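Local coordinates for protein Pcdhgb2 (Mus musculus, PDB 5SZR) that is a clustered gamma-protocadherin of the cell surface, potentially a calcium-dependent adhesion protein that may help establish and maintain specific neuronal connections in the brain, at residues S257-R262 with R289-T294; L264-S269 with A279-D284. All blocks are in the same frame, centred on the assembly; numbering follows the deposited sequence.

Both contacts belong to one extracellular cadherin domain, a beta sandwich. Following the chain, strand 250-257 ends where interaction 1 begins, and a loop leads into 264-269, the first half of interaction 2. The hairpin of strands 268-270 and 276-279 then brings 279-284 back onto 264-269, so interaction 2 closes a short loop. Strand 290-299 follows and closes the longer one by pairing with the end of strand 250-257, so that the shorter loop lies wholly within the longer. Each contact belongs to a different sheet. They meet in the sandwich interior, where Leu293 and Phe291 pack on Val268, and where the loop residue Leu259 touches Phe267.

Interaction 1 of 2, residues S257-R262 with R289-T294; sequences SDLEPR and RSFQLT
Ser257 and Leu293 form an antiparallel, non-hydrogen-bonded pair where edge strand 250-257 of a cadherin beta sandwich ends beside strand 290-299. From Ser257, CB rests 3.8 Å from Leu293 CD1, while OG, anti to the backbone N (chi1 155°), reaches two backbone groups. Ser257 OG gives a weak bond to Gln292 O and accepts from Leu259 N at 2.9 Å. That second bond makes an ST turn, a role that suits serine because its short hydroxyl can reach the amide two residues on as the chain leaves the strand. An alanine here would probably leave Leu259 N without its acceptor and Gln292 O without its weak hydroxyl bond, so that the turn is less firmly held.

Asp258 continues the pairing with its side chain; a carboxylate suits this place because it can accept from the backbone N-H of Gln292. Gln292 N gives its hydrogen to Asp258 OD1 at 2.8 Å, on the syn side but 32° out of the carboxylate plane. In return, Asp258 N makes a weak bond to Gln292 O, and OD2 lies against Gln292 CB.

Leu259 brings a branched apolar side chain to the buried Phe291. Its CD2 touches Phe291 CB at 3.8 Å, and CD1 approaches ring atom CD1 of Phe291 obliquely. Phe291 also packs on Val268 and meets Phe283 edge-to-face. Gln292 O also receives a CA-H...O approach from Ser257 CA at 3.3 Å.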
ATOM      1  N   SER A 257      -1.191   3.271  30.830  1.00 65.50           N
ATOM      2  CA  SER A 257      -2.170   4.237  31.312  1.00 65.56           C
ATOM      3  C   SER A 257      -1.697   4.801  32.641  1.00 67.44           C
ATOM      4  O   SER A 257      -1.059   4.100  33.431  1.00 69.22           O
ATOM      5  CB  SER A 257      -3.550   3.592  31.475  1.00 66.99           C
ATOM      6  OG  SER A 257      -4.332   4.290  32.422  1.00 69.95           O
ATOM      7  N   ASP A 258      -2.019   6.073  32.885  1.00 68.84           N
ATOM      8  CA  ASP A 258      -1.690   6.693  34.164  1.00 73.40           C
ATOM      9  C   ASP A 258      -2.628   6.270  35.288  1.00 77.78           C
ATOM     10  O   ASP A 258      -2.464   6.746  36.415  1.00 81.87           O
ATOM     11  CB  ASP A 258      -1.680   8.223  34.042  1.00 71.22           C
ATOM     12  CG  ASP A 258      -2.950   8.781  33.420  1.00 67.36           C
ATOM     13  OD1 ASP A 258      -3.893   8.005  33.155  1.00 64.96           O
ATOM     14  OD2 ASP A 258      -3.006  10.012  33.206  1.00 66.96           O
ATOM     15  N   LEU A 259      -3.594   5.396  35.015  1.00 79.00           N
ATOM     16  CA  LEU A 259      -4.450   4.842  36.050  1.00 84.83           C
ATOM     17  C   LEU A 259      -3.713   3.752  36.823  1.00 97.12           C
ATOM     18  O   LEU A 259      -2.583   3.372  36.496  1.00101.71           O
ATOM     19  CB  LEU A 259      -5.728   4.266  35.445  1.00 78.77           C
ATOM     20  CG  LEU A 259      -6.617   5.191  34.615  1.00 73.20           C
ATOM     21  CD1 LEU A 259      -7.618   4.375  33.812  1.00 71.36           C
ATOM     22  CD2 LEU A 259      -7.330   6.192  35.503  1.00 70.73           C
ATOM     23  N   GLU A 260      -4.372   3.244  37.861  1.00103.59           N
ATOM     24  CA  GLU A 260      -3.877   2.065  38.552  1.00112.32           C
ATOM     25  C   GLU A 260      -3.913   0.875  37.597  1.00114.22           C
ATOM     26  O   GLU A 260      -4.951   0.628  36.966  1.00115.44           O
ATOM     27  CB  GLU A 260      -4.721   1.768  39.792  1.00118.72           C
ATOM     28  CG  GLU A 260      -4.918   2.954  40.726  1.00121.62           C
ATOM     29  CD  GLU A 260      -3.675   3.288  41.527  1.00127.76           C
ATOM     30  OE1 GLU A 260      -2.722   2.478  41.521  1.00130.44           O
ATOM     31  OE2 GLU A 260      -3.654   4.362  42.166  1.00130.52           O
ATOM     32  N   PRO A 261      -2.817   0.127  37.453  1.00116.14           N
ATOM     33  CA  PRO A 261      -2.810  -0.976  36.476  1.00114.80           C
ATOM     34  C   PRO A 261      -3.858  -2.037  36.755  1.00115.05           C
ATOM     35  O   PRO A 261      -4.369  -2.655  35.811  1.00112.78           O
ATOM     36  CB  PRO A 261      -1.388  -1.543  36.594  1.00118.39           C
ATOM     37  CG  PRO A 261      -0.579  -0.439  37.199  1.00120.40           C
ATOM     38  CD  PRO A 261      -1.516   0.280  38.125  1.00120.62           C
ATOM     39  N   ARG A 262      -4.199  -2.266  38.027  1.00117.22           N
ATOM     40  CA  ARG A 262      -5.206  -3.264  38.365  1.00115.89           C
ATOM     41  C   ARG A 262      -6.621  -2.781  38.075  1.00110.88           C
ATOM     42  O   ARG A 262      -7.548  -3.596  38.053  1.00111.69           O
ATOM     43  CB  ARG A 262      -5.082  -3.659  39.837  1.00120.87           C
ATOM     44  N   ARG A 289     -11.140  14.042  36.256  1.00 60.16           N
ATOM     45  CA  ARG A 289     -11.413  14.889  35.105  1.00 60.13           C
ATOM     46  C   ARG A 289     -10.766  14.383  33.824  1.00 58.75           C
ATOM     47  O   ARG A 289     -11.260  14.697  32.735  1.00 56.15           O
ATOM     48  CB  ARG A 289     -10.942  16.322  35.385  1.00 65.45           C
ATOM     49  CG  ARG A 289     -11.724  17.017  36.498  1.00 71.30           C
ATOM     50  CD  ARG A 289     -10.845  17.978  37.285  1.00 77.27           C
ATOM     51  NE  ARG A 289     -10.766  19.304  36.681  1.00 79.68           N
ATOM     52  CZ  ARG A 289     -11.281  20.403  37.225  1.00 81.93           C
ATOM     53  NH1 ARG A 289     -11.911  20.337  38.389  1.00 84.21           N
ATOM     54  NH2 ARG A 289     -11.161  21.570  36.610  1.00 83.57           N
ATOM     55  N   SER A 290      -9.697  13.593  33.925  1.00 58.23           N
ATOM     56  CA  SER A 290      -8.926  13.217  32.749  1.00 54.87           C
ATOM     57  C   SER A 290      -8.026  12.035  33.086  1.00 55.87           C
ATOM     58  O   SER A 290      -7.591  11.878  34.230  1.00 55.35           O
ATOM     59  CB  SER A 290      -8.091  14.401  32.248  1.00 56.52           C
ATOM     60  OG  SER A 290      -7.388  14.069  31.069  1.00 63.46           O
ATOM     61  N   PHE A 291      -7.747  11.209  32.075  1.00 57.39           N
ATOM     62  CA  PHE A 291      -6.754  10.153  32.217  1.00 59.16           C
ATOM     63  C   PHE A 291      -6.086   9.897  30.874  1.00 62.87           C
ATOM     64  O   PHE A 291      -6.635  10.199  29.810  1.00 61.11           O
ATOM     65  CB  PHE A 291      -7.357   8.858  32.786  1.00 57.09           C
ATOM     66  CG  PHE A 291      -8.482   8.287  31.972  1.00 54.38           C
ATOM     67  CD1 PHE A 291      -8.241   7.305  31.028  1.00 55.16           C
ATOM     68  CD2 PHE A 291      -9.785   8.710  32.173  1.00 53.69           C
ATOM     69  CE1 PHE A 291      -9.279   6.770  30.281  1.00 55.68           C
ATOM     70  CE2 PHE A 291     -10.828   8.180  31.433  1.00 53.19           C
ATOM     71  CZ  PHE A 291     -10.576   7.209  30.489  1.00 55.38           C
ATOM     72  N   GLN A 292      -4.882   9.336  30.939  1.00 66.50           N
ATOM     73  CA  GLN A 292      -4.058   9.104  29.764  1.00 65.57           C
ATOM     74  C   GLN A 292      -3.951   7.616  29.464  1.00 61.84           C
ATOM     75  O   GLN A 292      -4.032   6.770  30.358  1.00 61.70           O
ATOM     76  CB  GLN A 292      -2.665   9.704  29.948  1.00 72.45           C
ATOM     77  CG  GLN A 292      -2.438  10.950  29.114  1.00 78.00           C
ATOM     78  CD  GLN A 292      -1.212  11.730  29.541  1.00 83.97           C
ATOM     79  OE1 GLN A 292      -0.831  11.727  30.715  1.00 86.63           O
ATOM     80  NE2 GLN A 292      -0.590  12.417  28.588  1.00 84.84           N
ATOM     81  N   LEU A 293      -3.740   7.312  28.187  1.00 60.77           N
ATOM     82  CA  LEU A 293      -3.853   5.959  27.670  1.00 59.89           C
ATOM     83  C   LEU A 293      -2.881   5.798  26.510  1.00 59.97           C
ATOM     84  O   LEU A 293      -2.748   6.702  25.681  1.00 60.32           O
ATOM     85  CB  LEU A 293      -5.291   5.696  27.210  1.00 59.45           C
ATOM     86  CG  LEU A 293      -5.812   4.271  27.091  1.00 60.12           C
ATOM     87  CD1 LEU A 293      -5.869   3.634  28.468  1.00 63.36           C
ATOM     88  CD2 LEU A 293      -7.186   4.287  26.435  1.00 57.24           C
ATOM     89  N   THR A 294      -2.207   4.650  26.448  1.00 59.53           N
ATOM     90  CA  THR A 294      -1.313   4.333  25.335  1.00 58.33           C
ATOM     91  C   THR A 294      -1.797   3.058  24.655  1.00 56.26           C
ATOM     92  O   THR A 294      -1.775   1.980  25.258  1.00 57.93           O
ATOM     93  CB  THR A 294       0.134   4.179  25.800  1.00 59.04           C
ATOM     94  OG1 THR A 294       0.642   5.456  26.207  1.00 58.89           O
ATOM     95  CG2 THR A 294       0.994   3.647  24.659  1.00 57.54           C
TER

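Interaction 2 of 2, residues L264-S269 with A279-D284. With CA (calcium ion), chain P.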
ATOM      1  N   LEU A 264      -7.232  -0.601  35.296  1.00 93.78           N
ATOM      2  CA  LEU A 264      -7.295  -0.104  33.924  1.00 89.67           C
ATOM      3  C   LEU A 264      -8.449  -0.745  33.162  1.00 87.69           C
ATOM      4  O   LEU A 264      -9.218  -0.056  32.480  1.00 84.24           O
ATOM      5  CB  LEU A 264      -5.963  -0.359  33.213  1.00 88.40           C
ATOM      6  CG  LEU A 264      -5.737   0.155  31.784  1.00 83.71           C
ATOM      7  CD1 LEU A 264      -6.141  -0.881  30.738  1.00 82.67           C
ATOM      8  CD2 LEU A 264      -6.462   1.476  31.547  1.00 79.97           C
ATOM      9  N   SER A 265      -8.586  -2.068  33.269  1.00 90.16           N
ATOM     10  CA  SER A 265      -9.673  -2.760  32.585  1.00 90.30           C
ATOM     11  C   SER A 265     -11.034  -2.259  33.044  1.00 88.79           C
ATOM     12  O   SER A 265     -12.010  -2.323  32.286  1.00 87.92           O
ATOM     13  CB  SER A 265      -9.555  -4.268  32.813  1.00 97.00           C
ATOM     14  OG  SER A 265     -10.605  -4.971  32.169  1.00101.46           O
ATOM     15  N   SER A 266     -11.118  -1.747  34.271  1.00 88.86           N
ATOM     16  CA  SER A 266     -12.376  -1.239  34.799  1.00 87.33           C
ATOM     17  C   SER A 266     -12.769   0.109  34.207  1.00 81.74           C
ATOM     18  O   SER A 266     -13.901   0.552  34.429  1.00 82.76           O
ATOM     19  CB  SER A 266     -12.292  -1.129  36.321  1.00 90.06           C
ATOM     20  OG  SER A 266     -13.506  -0.639  36.859  1.00 90.89           O
ATOM     21  N   PHE A 267     -11.878   0.767  33.466  1.00 76.56           N
ATOM     22  CA  PHE A 267     -12.168   2.070  32.873  1.00 72.12           C
ATOM     23  C   PHE A 267     -12.417   1.979  31.371  1.00 68.73           C
ATOM     24  O   PHE A 267     -13.477   2.387  30.886  1.00 67.91           O
ATOM     25  CB  PHE A 267     -11.022   3.049  33.154  1.00 71.37           C
ATOM     26  CG  PHE A 267     -11.087   3.682  34.513  1.00 74.76           C
ATOM     27  CD1 PHE A 267     -11.425   5.016  34.654  1.00 74.87           C
ATOM     28  CD2 PHE A 267     -10.816   2.940  35.648  1.00 77.82           C
ATOM     29  CE1 PHE A 267     -11.487   5.601  35.907  1.00 77.99           C
ATOM     30  CE2 PHE A 267     -10.877   3.520  36.901  1.00 81.10           C
ATOM     31  CZ  PHE A 267     -11.212   4.852  37.030  1.00 80.77           C
ATOM     32  N   VAL A 268     -11.445   1.464  30.619  1.00 65.93           N
ATOM     33  CA  VAL A 268     -11.508   1.464  29.165  1.00 61.35           C
ATOM     34  C   VAL A 268     -10.951   0.155  28.625  1.00 57.03           C
ATOM     35  O   VAL A 268     -10.114  -0.500  29.255  1.00 55.71           O
ATOM     36  CB  VAL A 268     -10.745   2.659  28.555  1.00 61.37           C
ATOM     37  CG1 VAL A 268     -11.466   3.968  28.860  1.00 61.97           C
ATOM     38  CG2 VAL A 268      -9.321   2.693  29.082  1.00 62.08           C
ATOM     39  N   SER A 269     -11.438  -0.222  27.446  1.00 54.83           N
ATOM     40  CA  SER A 269     -10.902  -1.333  26.678  1.00 54.52           C
ATOM     41  C   SER A 269     -10.966  -0.955  25.208  1.00 54.45           C
ATOM     42  O   SER A 269     -11.608   0.028  24.827  1.00 55.76           O
ATOM     43  CB  SER A 269     -11.677  -2.629  26.930  1.00 55.38           C
ATOM     44  OG  SER A 269     -12.985  -2.533  26.395  1.00 56.24           O
ATOM     45  N   ALA A 279     -15.792   2.788  27.002  1.00 52.92           N
ATOM     46  CA  ALA A 279     -15.756   3.126  28.419  1.00 51.13           C
ATOM     47  C   ALA A 279     -16.392   1.983  29.197  1.00 56.57           C
ATOM     48  O   ALA A 279     -17.551   1.632  28.954  1.00 60.77           O
ATOM     49  CB  ALA A 279     -16.490   4.439  28.680  1.00 47.91           C
ATOM     50  N   GLN A 280     -15.634   1.393  30.119  1.00 57.88           N
ATOM     51  CA  GLN A 280     -16.093   0.229  30.862  1.00 61.17           C
ATOM     52  C   GLN A 280     -16.892   0.584  32.110  1.00 62.87           C
ATOM     53  O   GLN A 280     -17.416  -0.320  32.769  1.00 63.30           O
ATOM     54  CB  GLN A 280     -14.897  -0.643  31.259  1.00 64.24           C
ATOM     55  CG  GLN A 280     -13.982  -1.010  30.095  1.00 64.76           C
ATOM     56  CD  GLN A 280     -14.456  -2.230  29.330  1.00 67.30           C
ATOM     57  OE1 GLN A 280     -13.868  -3.306  29.440  1.00 69.56           O
ATOM     58  NE2 GLN A 280     -15.519  -2.069  28.549  1.00 67.36           N
ATOM     59  N   ARG A 281     -16.996   1.867  32.448  1.00 61.81           N
ATOM     60  CA  ARG A 281     -17.728   2.291  33.630  1.00 61.06           C
ATOM     61  C   ARG A 281     -18.303   3.676  33.389  1.00 61.06           C
ATOM     62  O   ARG A 281     -17.894   4.389  32.470  1.00 61.64           O
ATOM     63  CB  ARG A 281     -16.832   2.312  34.871  1.00 62.39           C
ATOM     64  CG  ARG A 281     -15.733   3.362  34.801  1.00 64.08           C
ATOM     65  CD  ARG A 281     -15.223   3.735  36.185  1.00 68.86           C
ATOM     66  NE  ARG A 281     -14.686   2.585  36.906  1.00 73.30           N
ATOM     67  CZ  ARG A 281     -14.012   2.672  38.047  1.00 76.15           C
ATOM     68  NH1 ARG A 281     -13.557   1.576  38.637  1.00 78.87           N
ATOM     69  NH2 ARG A 281     -13.790   3.858  38.596  1.00 76.91           N
ATOM     70  N   ALA A 282     -19.255   4.056  34.238  1.00 62.23           N
ATOM     71  CA  ALA A 282     -19.784   5.413  34.224  1.00 58.97           C
ATOM     72  C   ALA A 282     -18.755   6.362  34.824  1.00 56.07           C
ATOM     73  O   ALA A 282     -18.391   6.232  35.997  1.00 56.52           O
ATOM     74  CB  ALA A 282     -21.096   5.481  35.004  1.00 62.40           C
ATOM     75  N   PHE A 283     -18.269   7.302  34.019  1.00 53.25           N
ATOM     76  CA  PHE A 283     -17.300   8.267  34.515  1.00 53.04           C
ATOM     77  C   PHE A 283     -17.985   9.313  35.393  1.00 55.63           C
ATOM     78  O   PHE A 283     -19.146   9.673  35.179  1.00 57.68           O
ATOM     79  CB  PHE A 283     -16.575   8.943  33.353  1.00 50.35           C
ATOM     80  CG  PHE A 283     -15.759   7.996  32.509  1.00 52.37           C
ATOM     81  CD1 PHE A 283     -15.618   8.209  31.149  1.00 51.46           C
ATOM     82  CD2 PHE A 283     -15.126   6.904  33.079  1.00 53.67           C
ATOM     83  CE1 PHE A 283     -14.864   7.342  30.363  1.00 51.84           C
ATOM     84  CE2 PHE A 283     -14.369   6.033  32.298  1.00 54.63           C
ATOM     85  CZ  PHE A 283     -14.239   6.255  30.941  1.00 51.63           C
ATOM     86  N   ASP A 284     -17.251   9.796  36.394  1.00 54.51           N
ATOM     87  CA  ASP A 284     -17.731  10.811  37.330  1.00 57.95           C
ATOM     88  C   ASP A 284     -16.735  11.962  37.308  1.00 58.79           C
ATOM     89  O   ASP A 284     -15.629  11.842  37.850  1.00 61.82           O
ATOM     90  CB  ASP A 284     -17.887  10.221  38.735  1.00 58.43           C
ATOM     91  CG  ASP A 284     -18.325  11.244  39.771  1.00 61.48           C
ATOM     92  OD1 ASP A 284     -18.798  12.341  39.404  1.00 60.42           O
ATOM     93  OD2 ASP A 284     -18.214  10.935  40.979  1.00 65.27           O
TER
HETATM   94 CA    CA P 713     -20.801  13.455  38.848  1.00 50.04          CA
HETATM   95  O   HOH W   1     -21.665  13.664  41.284  1.00 42.55           O
HETATM   96  O   HOH W   2     -21.344  11.129  38.629  1.00 54.08           O
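Arg281 and Phe267 are brought together by two torsions: chi1 of 66° sets Arg281 CG between its backbone N and carbonyl carbon, and a bend at chi3 (59°) turns NE back over the ring. The contact lies at the open end of a beta hairpin of the cadherin sandwich, where strand 268-270 begins and strand 276-279 ends. There Val268 and Ala279 form an antiparallel, non-hydrogen-bonded pair, both side chains on the same face of the sheet.

The guanidinium stacks on one face of the Phe267 ring, its plane turned 28° from that of the ring. Arg281 CZ lies 4.0 Å from the centroid of the Phe267 ring in an off-centre cation-pi contact, whereas Arg281 CD sits almost squarely over the face as a CH-pi partner. Arginine suits this place because its flat charged end can stack while its N-H groups still bond at the guanidinium edge. Here Arg281 NH1 gives a bond of 2.8 Å to Ser266 OG, and NE adds weak ones to Ser266 O and OG. Ser266 thus probably limits rotation of the guanidinium over the ring.

Gln280 lays its CB and CG across the backbone oxygens of Ser265 and Phe267, with CG 3.2 Å from Ser265 O. Inside the sandwich, Val268 CG1 meets the edge of the Phe283 ring at CZ, 4.2 Å away, and Phe283 CE2 lies 3.9 Å from Phe267 CD1. The next residue, Asp284, leaves this packing for the calcium site, shared with Glu226, Glu286 and Asp320. Asp284 OD1 binds the calcium ion at 2.4 Å, and two waters complete the site.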